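Local coordinates for protein Bd3460 (Bdellovibrio bacteriovorus, PDB 5CEC) that binds the predatory endopeptidase Bd3459 through its ankyrin repeats, probably as an immunity protein that guards the predator against its own enzyme during invasion of prey, at residues B[115-123]-B[148-159]; B[171-181]-B[209-219]. All coordinates share one frame; numbering follows the deposited sequence.

Interaction 1: residues B[115-123]-B[148-159]; sequences LIKAGANVD and SILAKNKSLINK
Lys159 and Asp123 form the salt bridge of this contact within the ankyrin-repeat fold, where the end of helix 109-117 and the turn after it meet helix 143-152 and the short 3-10 segment that follows. Lys159 NZ lies 2.7 Å from Asp123 OD1 and uses the syn lone pair, on the side of OD2. The lysine reaches it as a fully stretched chain, from chi1 of -180° outward, and the two side chains cross at about a right angle. A water accepts from the same ammonium and donates to Asp123 O at 3.0 Å, so that Lys159 is tied to both the side chain and the backbone of one residue. Asp123 is positioned from its own side by an Asx turn, its N donating to Asn121 OD1 from well above the carbonyl plane of that amide. The Leu156 methyl CD2 packs 3.6 Å from Asp123 OD1, an apolar flank to the charged pair.

Val122 wedges between helix 143-152 and the 3-10 segment 154-157. With CG1 at chi1 -57°, CG2 falls between the backbone N and the carbonyl carbon, which brings Val122 CG2 within 3.7 Å of Lys152 CB and 3.9 Å of Leu156 CD1, while Val122 CB rests against Ile149 CG2. Phe135 and Leu134 of helix 134-141 pack on Ile149, and Leu100 touches both Ile116 and Val122, which joins the contact to the inner helices. Before the turn, helix 109-117 ends in a Schellman motif at Gly119, whose phi is 95°. Ile116 completes the packing: its CG2 and the bent chain of Lys152 run past each other in opposite directions, and the Ile116 side chain crosses that of Ile149 at about a right angle, Ile116 CD1 lying 3.9 Å from Ile149 CG1.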
loop_
_atom_site.group_PDB
_atom_site.type_symbol
_atom_site.label_atom_id
_atom_site.label_comp_id
_atom_site.label_asym_id
_atom_site.label_seq_id
_atom_site.Cartn_x
_atom_site.Cartn_y
_atom_site.Cartn_z
ATOM N N LEU B 115 -10.949 9.983 -14.811
ATOM C CA LEU B 115 -10.406 10.813 -15.888
ATOM C C LEU B 115 -11.050 10.491 -17.227
ATOM O O LEU B 115 -11.421 11.401 -17.997
ATOM C CB LEU B 115 -8.883 10.712 -15.968
ATOM C CG LEU B 115 -8.145 11.403 -14.820
ATOM C CD1 LEU B 115 -6.697 10.980 -14.839
ATOM C CD2 LEU B 115 -8.228 12.915 -14.889
ATOM N N ILE B 116 -11.257 9.206 -17.493
ATOM C CA ILE B 116 -11.928 8.816 -18.752
ATOM C C ILE B 116 -13.387 9.346 -18.803
ATOM O O ILE B 116 -13.796 9.884 -19.818
ATOM C CB ILE B 116 -11.869 7.274 -18.938
ATOM C CG1 ILE B 116 -10.411 6.830 -19.134
ATOM C CG2 ILE B 116 -12.709 6.814 -20.129
ATOM C CD1 ILE B 116 -10.189 5.340 -19.027
ATOM N N LYS B 117 -14.135 9.208 -17.710
ATOM C CA LYS B 117 -15.478 9.769 -17.614
ATOM C C LYS B 117 -15.511 11.287 -17.739
ATOM O O LYS B 117 -16.506 11.855 -18.180
ATOM C CB LYS B 117 -16.156 9.355 -16.289
ATOM C CG LYS B 117 -16.506 7.879 -16.251
ATOM C CD LYS B 117 -17.161 7.410 -14.958
ATOM C CE LYS B 117 -16.495 7.947 -13.699
ATOM N NZ LYS B 117 -16.895 7.176 -12.487
ATOM N N ALA B 118 -14.417 11.934 -17.353
ATOM C CA ALA B 118 -14.257 13.370 -17.487
ATOM C C ALA B 118 -13.758 13.838 -18.851
ATOM O O ALA B 118 -13.569 15.044 -19.051
ATOM C CB ALA B 118 -13.342 13.906 -16.398
ATOM N N GLY B 119 -13.555 12.897 -19.773
ATOM C CA GLY B 119 -13.223 13.206 -21.156
ATOM C C GLY B 119 -11.758 13.220 -21.518
ATOM O O GLY B 119 -11.393 13.705 -22.585
ATOM N N ALA B 120 -10.928 12.621 -20.669
ATOM C CA ALA B 120 -9.510 12.543 -20.987
ATOM C C ALA B 120 -9.308 11.666 -22.224
ATOM O O ALA B 120 -9.962 10.634 -22.404
ATOM C CB ALA B 120 -8.729 11.940 -19.815
ATOM N N ASN B 121 -8.366 12.059 -23.065
ATOM C CA ASN B 121 -8.028 11.316 -24.273
ATOM C C ASN B 121 -7.445 9.960 -23.885
ATOM O O ASN B 121 -6.479 9.892 -23.122
ATOM C CB ASN B 121 -6.983 12.140 -25.044
ATOM C CG ASN B 121 -6.555 11.563 -26.357
ATOM O OD1 ASN B 121 -7.222 10.724 -26.937
ATOM N ND2 ASN B 121 -5.442 12.098 -26.888
ATOM N N VAL B 122 -8.017 8.907 -24.453
ATOM C CA VAL B 122 -7.534 7.563 -24.214
ATOM C C VAL B 122 -6.543 7.077 -25.261
ATOM O O VAL B 122 -5.870 6.060 -25.030
ATOM C CB VAL B 122 -8.677 6.553 -24.029
ATOM C CG1 VAL B 122 -9.604 6.970 -22.892
ATOM C CG2 VAL B 122 -9.482 6.380 -25.316
ATOM N N ASP B 123 -6.458 7.765 -26.409
ATOM C CA ASP B 123 -5.517 7.398 -27.471
ATOM C C ASP B 123 -4.187 8.090 -27.217
ATOM O O ASP B 123 -3.775 9.008 -27.925
ATOM C CB ASP B 123 -6.070 7.728 -28.833
ATOM C CG ASP B 123 -5.199 7.228 -29.972
ATOM O OD1 ASP B 123 -4.192 6.507 -29.727
ATOM O OD2 ASP B 123 -5.510 7.579 -31.130
ATOM N N SER B 148 -13.177 0.440 -20.596
ATOM C CA SER B 148 -13.509 1.848 -20.690
ATOM C C SER B 148 -12.768 2.557 -21.815
ATOM O O SER B 148 -13.328 3.428 -22.485
ATOM C CB SER B 148 -13.283 2.558 -19.364
ATOM O OG SER B 148 -14.167 2.057 -18.355
ATOM N N ILE B 149 -11.516 2.197 -22.009
ATOM C CA ILE B 149 -10.730 2.761 -23.108
ATOM C C ILE B 149 -11.333 2.364 -24.459
ATOM O O ILE B 149 -11.524 3.203 -25.332
ATOM C CB ILE B 149 -9.252 2.346 -22.965
ATOM C CG1 ILE B 149 -8.628 3.042 -21.760
ATOM C CG2 ILE B 149 -8.469 2.605 -24.239
ATOM C CD1 ILE B 149 -7.335 2.421 -21.303
ATOM N N LEU B 150 -11.629 1.085 -24.631
ATOM C CA LEU B 150 -12.182 0.605 -25.898
ATOM C C LEU B 150 -13.568 1.185 -26.187
ATOM O O LEU B 150 -13.938 1.385 -27.328
ATOM C CB LEU B 150 -12.270 -0.918 -25.915
ATOM C CG LEU B 150 -10.905 -1.617 -25.910
ATOM C CD1 LEU B 150 -11.152 -3.122 -25.866
ATOM C CD2 LEU B 150 -10.057 -1.236 -27.103
ATOM N N ALA B 151 -14.322 1.477 -25.140
ATOM C CA ALA B 151 -15.639 2.095 -25.314
ATOM C C ALA B 151 -15.503 3.480 -25.959
ATOM O O ALA B 151 -16.408 3.942 -26.618
ATOM C CB ALA B 151 -16.343 2.190 -23.972
ATOM N N LYS B 152 -14.372 4.149 -25.744
ATOM C CA LYS B 152 -14.113 5.462 -26.374
ATOM C C LYS B 152 -13.525 5.365 -27.784
ATOM O O LYS B 152 -13.659 6.279 -28.588
ATOM C CB LYS B 152 -13.202 6.327 -25.489
ATOM C CG LYS B 152 -13.757 6.620 -24.102
ATOM C CD LYS B 152 -14.898 7.606 -24.188
ATOM C CE LYS B 152 -15.465 7.877 -22.815
ATOM N NZ LYS B 152 -16.596 8.815 -22.889
ATOM N N ASN B 153 -12.836 4.265 -28.069
ATOM C CA ASN B 153 -12.177 4.069 -29.335
ATOM C C ASN B 153 -11.950 2.569 -29.540
ATOM O O ASN B 153 -10.957 2.018 -29.065
ATOM C CB ASN B 153 -10.881 4.880 -29.378
ATOM C CG ASN B 153 -10.185 4.828 -30.721
ATOM O OD1 ASN B 153 -10.359 3.887 -31.498
ATOM N ND2 ASN B 153 -9.312 5.817 -30.959
ATOM N N LYS B 154 -12.870 1.935 -30.268
ATOM C CA LYS B 154 -12.865 0.498 -30.540
ATOM C C LYS B 154 -11.552 0.031 -31.178
ATOM O O LYS B 154 -11.059 -1.056 -30.841
ATOM C CB LYS B 154 -14.086 0.176 -31.448
ATOM C CG LYS B 154 -14.262 -1.254 -31.968
ATOM C CD LYS B 154 -15.430 -1.288 -32.956
ATOM C CE LYS B 154 -15.608 -2.678 -33.557
ATOM N NZ LYS B 154 -16.797 -2.798 -34.445
ATOM N N SER B 155 -10.982 0.860 -32.066
ATOM C CA SER B 155 -9.835 0.431 -32.857
ATOM C C SER B 155 -8.569 0.285 -32.028
ATOM O O SER B 155 -7.602 -0.312 -32.500
ATOM C CB SER B 155 -9.574 1.372 -34.040
ATOM O OG SER B 155 -9.086 2.611 -33.607
ATOM N N LEU B 156 -8.538 0.824 -30.815
ATOM C CA LEU B 156 -7.319 0.715 -30.015
ATOM C C LEU B 156 -6.927 -0.719 -29.713
ATOM O O LEU B 156 -5.761 -0.994 -29.413
ATOM C CB LEU B 156 -7.437 1.520 -28.750
ATOM C CG LEU B 156 -7.484 3.026 -28.947
ATOM C CD1 LEU B 156 -7.794 3.716 -27.655
ATOM C CD2 LEU B 156 -6.208 3.558 -29.526
ATOM N N ILE B 157 -7.864 -1.649 -29.820
ATOM C CA ILE B 157 -7.549 -3.065 -29.652
ATOM C C ILE B 157 -6.371 -3.512 -30.492
ATOM O O ILE B 157 -5.561 -4.340 -30.017
ATOM C CB ILE B 157 -8.814 -3.937 -29.866
ATOM C CG1 ILE B 157 -8.551 -5.407 -29.548
ATOM C CG2 ILE B 157 -9.355 -3.825 -31.284
ATOM C CD1 ILE B 157 -8.160 -5.692 -28.127
ATOM N N ASN B 158 -6.251 -2.980 -31.705
ATOM C CA ASN B 158 -5.178 -3.365 -32.617
ATOM C C ASN B 158 -4.172 -2.268 -32.936
ATOM O O ASN B 158 -3.383 -2.415 -33.866
ATOM C CB ASN B 158 -5.743 -3.963 -33.905
ATOM C CG ASN B 158 -6.433 -5.272 -33.654
ATOM O OD1 ASN B 158 -5.841 -6.178 -33.064
ATOM N ND2 ASN B 158 -7.676 -5.379 -34.087
ATOM N N LYS B 159 -4.140 -1.219 -32.124
ATOM C CA LYS B 159 -3.152 -0.166 -32.319
ATOM C C LYS B 159 -1.814 -0.620 -31.782
ATOM O O LYS B 159 -1.676 -0.916 -30.604
ATOM C CB LYS B 159 -3.577 1.160 -31.683
ATOM C CG LYS B 159 -2.543 2.248 -31.897
ATOM C CD LYS B 159 -2.975 3.635 -31.454
ATOM C CE LYS B 159 -1.835 4.634 -31.525
ATOM N NZ LYS B 159 -2.308 6.037 -31.606
HETATM O O HOH W 1 -1.522 8.153 -29.671
#

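Interaction 2: residues B[171-181]-B[209-219]; sequences VARYGTPADID and NQDTAKALSKK
Asn209, the N-cap of helix 210-218, grips the C-terminal end of helix 167-174 with its amide. Both Asn209 ND2 bonds are nearly straight and close to the amide plane. One goes to Arg173 O at 3.0 Å, with an N-H...O angle of 164°. The other runs from Asn209 ND2 to Gly175 O, also at 3.0 Å, and is just as straight at 167°. The two carbonyls are met differently, ND2 standing high above the plane of the first and only slightly tilted from that of the second. OD1 turns back to accept from Thr212 N, the capping bond, and a water donates to both Asn209 OD1 and Gly175 O. The amide therefore has partners at both ends, which fixes its rotation.

Asp211 CB packs against the CG-CD side of Pro177, 3.9 Å from Pro177 CG. Thr212 is a knob in a hole lined by Val171, Ala172, Pro177 and Ile180. Its OG1, placed between the backbone N and the carbonyl carbon, donates to Ala172 O at 2.6 Å, in the carbonyl plane on a lone pair, while CG2 turns to Gly175 O and Ile180 CG1. One turn later Ala215 meets Pro177 CB. Leu216 forks between both helices of the first segment: Leu216 CD1 touches Ala172 CB at 3.7 Å and CD2 touches Ile180 CG2. Lys219 bends at chi2, lays CE on that same Ile180 methyl and forms a salt bridge, NZ 2.6 Å from Asp181 OD1 and nearly collinear with its C-O bond.

Asn411 of Bd3459 donates to Arg173 O and packs on Asn209, placing this end at the endopeptidase interface. Helices 177-185 and 210-218 run side by side, their local segments 38° apart and 9.5 Å at closest approach, as in the outer-helix stacking of ankyrin repeat proteins.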
loop_
_atom_site.group_PDB
_atom_site.type_symbol
_atom_site.label_atom_id
_atom_site.label_comp_id
_atom_site.label_asym_id
_atom_site.label_seq_id
_atom_site.Cartn_x
_atom_site.Cartn_y
_atom_site.Cartn_z
ATOM N N VAL B 171 0.266 -9.856 -23.521
ATOM C CA VAL B 171 -0.399 -10.937 -22.819
ATOM C C VAL B 171 0.115 -12.287 -23.269
ATOM O O VAL B 171 0.200 -13.227 -22.462
ATOM C CB VAL B 171 -1.924 -10.809 -22.945
ATOM C CG1 VAL B 171 -2.657 -12.040 -22.499
ATOM C CG2 VAL B 171 -2.391 -9.529 -22.263
ATOM N N ALA B 172 0.485 -12.414 -24.530
ATOM C CA ALA B 172 1.123 -13.657 -24.993
ATOM C C ALA B 172 2.364 -13.940 -24.161
ATOM O O ALA B 172 2.614 -15.090 -23.794
ATOM C CB ALA B 172 1.475 -13.556 -26.470
ATOM N N ARG B 173 3.186 -12.910 -23.897
ATOM C CA ARG B 173 4.383 -13.154 -23.063
ATOM C C ARG B 173 4.046 -13.404 -21.598
ATOM O O ARG B 173 4.543 -14.372 -20.998
ATOM C CB ARG B 173 5.308 -11.963 -23.117
ATOM C CG ARG B 173 5.966 -11.736 -24.440
ATOM C CD ARG B 173 7.157 -10.809 -24.296
ATOM N NE ARG B 173 7.780 -10.513 -25.577
ATOM C CZ ARG B 173 7.395 -9.569 -26.427
ATOM N NH1 ARG B 173 6.341 -8.797 -26.172
ATOM N NH2 ARG B 173 8.061 -9.443 -27.554
ATOM N N TYR B 174 3.214 -12.534 -21.018
ATOM C CA TYR B 174 3.157 -12.447 -19.572
ATOM C C TYR B 174 1.771 -12.623 -18.958
ATOM O O TYR B 174 1.599 -12.452 -17.737
ATOM C CB TYR B 174 3.750 -11.118 -19.137
ATOM C CG TYR B 174 5.150 -10.871 -19.666
ATOM C CD1 TYR B 174 6.174 -11.791 -19.396
ATOM C CD2 TYR B 174 5.457 -9.776 -20.446
ATOM C CE1 TYR B 174 7.454 -11.602 -19.866
ATOM C CE2 TYR B 174 6.758 -9.558 -20.894
ATOM C CZ TYR B 174 7.740 -10.495 -20.625
ATOM O OH TYR B 174 9.002 -10.316 -21.083
ATOM N N GLY B 175 0.784 -12.981 -19.780
ATOM C CA GLY B 175 -0.583 -13.132 -19.337
ATOM C C GLY B 175 -1.083 -14.546 -19.426
ATOM O O GLY B 175 -0.306 -15.511 -19.500
ATOM N N THR B 176 -2.399 -14.656 -19.364
ATOM C CA THR B 176 -3.076 -15.929 -19.261
ATOM C C THR B 176 -3.950 -16.216 -20.467
ATOM O O THR B 176 -4.260 -15.313 -21.245
ATOM C CB THR B 176 -4.021 -15.926 -18.070
ATOM O OG1 THR B 176 -5.042 -14.947 -18.285
ATOM C CG2 THR B 176 -3.297 -15.644 -16.742
ATOM N N PRO B 177 -4.407 -17.485 -20.599
ATOM C CA PRO B 177 -5.363 -17.789 -21.648
ATOM C C PRO B 177 -6.647 -16.962 -21.542
ATOM O O PRO B 177 -7.189 -16.533 -22.566
ATOM C CB PRO B 177 -5.606 -19.275 -21.447
ATOM C CG PRO B 177 -4.274 -19.779 -21.009
ATOM C CD PRO B 177 -3.835 -18.723 -20.028
ATOM N N ALA B 178 -7.076 -16.657 -20.322
ATOM C CA ALA B 178 -8.259 -15.816 -20.139
ATOM C C ALA B 178 -8.030 -14.386 -20.638
ATOM O O ALA B 178 -8.934 -13.777 -21.186
ATOM C CB ALA B 178 -8.679 -15.794 -18.697
ATOM N N ASP B 179 -6.818 -13.861 -20.471
ATOM C CA ASP B 179 -6.469 -12.540 -20.988
ATOM C C ASP B 179 -6.529 -12.550 -22.515
ATOM O O ASP B 179 -7.008 -11.582 -23.130
ATOM C CB ASP B 179 -5.054 -12.125 -20.629
ATOM C CG ASP B 179 -4.820 -11.814 -19.171
ATOM O OD1 ASP B 179 -5.756 -11.374 -18.451
ATOM O OD2 ASP B 179 -3.627 -11.974 -18.772
ATOM N N ILE B 180 -6.015 -13.625 -23.134
ATOM C CA ILE B 180 -6.091 -13.770 -24.584
ATOM C C ILE B 180 -7.558 -13.749 -25.035
ATOM O O ILE B 180 -7.921 -13.049 -25.975
ATOM C CB ILE B 180 -5.366 -15.061 -25.060
ATOM C CG1 ILE B 180 -3.866 -15.032 -24.765
ATOM C CG2 ILE B 180 -5.647 -15.355 -26.529
ATOM C CD1 ILE B 180 -3.040 -14.087 -25.590
ATOM N N ASP B 181 -8.409 -14.505 -24.347
ATOM C CA ASP B 181 -9.816 -14.535 -24.714
ATOM C C ASP B 181 -10.459 -13.161 -24.600
ATOM O O ASP B 181 -11.269 -12.822 -25.440
ATOM C CB ASP B 181 -10.575 -15.529 -23.812
ATOM C CG ASP B 181 -10.263 -17.004 -24.120
ATOM O OD1 ASP B 181 -9.714 -17.338 -25.181
ATOM O OD2 ASP B 181 -10.607 -17.839 -23.273
ATOM N N ASN B 209 5.970 -19.069 -22.202
ATOM C CA ASN B 209 4.612 -19.098 -21.685
ATOM C C ASN B 209 3.874 -20.217 -22.313
ATOM O O ASN B 209 3.301 -20.063 -23.382
ATOM C CB ASN B 209 3.907 -17.761 -21.918
ATOM C CG ASN B 209 2.659 -17.613 -21.079
ATOM O OD1 ASN B 209 1.921 -18.592 -20.839
ATOM N ND2 ASN B 209 2.355 -16.382 -20.698
ATOM N N GLN B 210 3.965 -21.397 -21.696
ATOM C CA GLN B 210 3.369 -22.591 -22.276
ATOM C C GLN B 210 1.869 -22.421 -22.460
ATOM O O GLN B 210 1.327 -22.799 -23.495
ATOM C CB GLN B 210 3.623 -23.817 -21.365
ATOM C CG GLN B 210 5.006 -24.424 -21.450
ATOM C CD GLN B 210 5.275 -25.233 -22.718
ATOM O OE1 GLN B 210 6.420 -25.323 -23.136
ATOM N NE2 GLN B 210 4.238 -25.866 -23.297
ATOM N N ASP B 211 1.189 -21.841 -21.472
ATOM C CA ASP B 211 -0.270 -21.792 -21.545
ATOM C C ASP B 211 -0.785 -20.853 -22.641
ATOM O O ASP B 211 -1.732 -21.202 -23.325
ATOM C CB ASP B 211 -0.875 -21.399 -20.200
ATOM C CG ASP B 211 -0.641 -22.422 -19.122
ATOM O OD1 ASP B 211 -0.573 -23.616 -19.437
ATOM O OD2 ASP B 211 -0.513 -22.019 -17.945
ATOM N N THR B 212 -0.192 -19.666 -22.796
ATOM C CA THR B 212 -0.625 -18.795 -23.870
ATOM C C THR B 212 -0.174 -19.302 -25.246
ATOM O O THR B 212 -0.906 -19.126 -26.225
ATOM C CB THR B 212 -0.143 -17.348 -23.717
ATOM O OG1 THR B 212 1.275 -17.359 -23.661
ATOM C CG2 THR B 212 -0.761 -16.663 -22.482
ATOM N N ALA B 213 0.986 -19.965 -25.323
ATOM C CA ALA B 213 1.445 -20.480 -26.611
ATOM C C ALA B 213 0.474 -21.559 -27.080
ATOM O O ALA B 213 0.051 -21.563 -28.240
ATOM C CB ALA B 213 2.869 -21.026 -26.536
ATOM N N LYS B 214 0.129 -22.482 -26.178
ATOM C CA LYS B 214 -0.831 -23.536 -26.510
ATOM C C LYS B 214 -2.137 -22.933 -26.997
ATOM O O LYS B 214 -2.682 -23.334 -28.027
ATOM C CB LYS B 214 -1.109 -24.407 -25.276
ATOM C CG LYS B 214 0.005 -25.355 -24.928
ATOM C CD LYS B 214 -0.255 -26.135 -23.640
ATOM C CE LYS B 214 1.042 -26.762 -23.112
ATOM N NZ LYS B 214 0.875 -27.831 -22.079
ATOM N N ALA B 215 -2.629 -21.945 -26.245
ATOM C CA ALA B 215 -3.897 -21.295 -26.573
ATOM C C ALA B 215 -3.840 -20.589 -27.921
ATOM O O ALA B 215 -4.720 -20.772 -28.752
ATOM C CB ALA B 215 -4.314 -20.323 -25.494
ATOM N N LEU B 216 -2.797 -19.798 -28.136
ATOM C CA LEU B 216 -2.660 -19.076 -29.397
ATOM C C LEU B 216 -2.467 -19.967 -30.619
ATOM O O LEU B 216 -2.981 -19.649 -31.699
ATOM C CB LEU B 216 -1.526 -18.090 -29.327
ATOM C CG LEU B 216 -1.850 -16.856 -28.507
ATOM C CD1 LEU B 216 -0.562 -16.136 -28.178
ATOM C CD2 LEU B 216 -2.810 -15.936 -29.225
ATOM N N SER B 217 -1.808 -21.115 -30.446
ATOM C CA SER B 217 -1.608 -22.058 -31.547
ATOM C C SER B 217 -2.919 -22.511 -32.146
ATOM O O SER B 217 -2.976 -22.787 -33.345
ATOM C CB SER B 217 -0.791 -23.277 -31.105
ATOM O OG SER B 217 -1.556 -24.170 -30.304
ATOM N N LYS B 218 -3.961 -22.562 -31.296
ATOM C CA LYS B 218 -5.276 -23.093 -31.650
ATOM C C LYS B 218 -6.270 -22.044 -32.087
ATOM O O LYS B 218 -7.330 -22.401 -32.606
ATOM C CB LYS B 218 -5.888 -23.848 -30.464
ATOM C CG LYS B 218 -5.082 -25.058 -29.996
ATOM C CD LYS B 218 -5.608 -25.498 -28.638
ATOM C CE LYS B 218 -4.953 -26.778 -28.158
ATOM N NZ LYS B 218 -5.725 -27.332 -27.005
ATOM N N LYS B 219 -5.955 -20.767 -31.910
ATOM C CA LYS B 219 -6.951 -19.725 -32.186
ATOM C C LYS B 219 -7.219 -19.588 -33.649
ATOM O O LYS B 219 -6.290 -19.587 -34.457
ATOM C CB LYS B 219 -6.493 -18.357 -31.665
ATOM C CG LYS B 219 -6.419 -18.238 -30.158
ATOM C CD LYS B 219 -7.693 -18.645 -29.432
ATOM C CE LYS B 219 -7.547 -18.458 -27.931
ATOM N NZ LYS B 219 -8.819 -18.750 -27.210
HETATM O O HOH W 2 0.033 -18.069 -18.904
#

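Overall arrangement
Both contacts belong to one all-helical ankyrin array, but lie at different places along it. Interaction 1 joins helix 109-117 to helix 143-152, each with its following turn; interaction 2 fits the last helix, 210-218, against both 167-174 and 177-185. Interaction 1 closes before interaction 2 opens, and helix 143-152 of the former is followed in the chain by helix 167-174 of the latter. Their centres are 24 Å apart and their nearest atoms about 8 Å, so they do not touch. The centre of interaction 1 lies about 10 Å, and that of interaction 2 about 22 Å, from the centre of the chain. Bd3459 reaches interaction 2 but does not touch the segments of interaction 1.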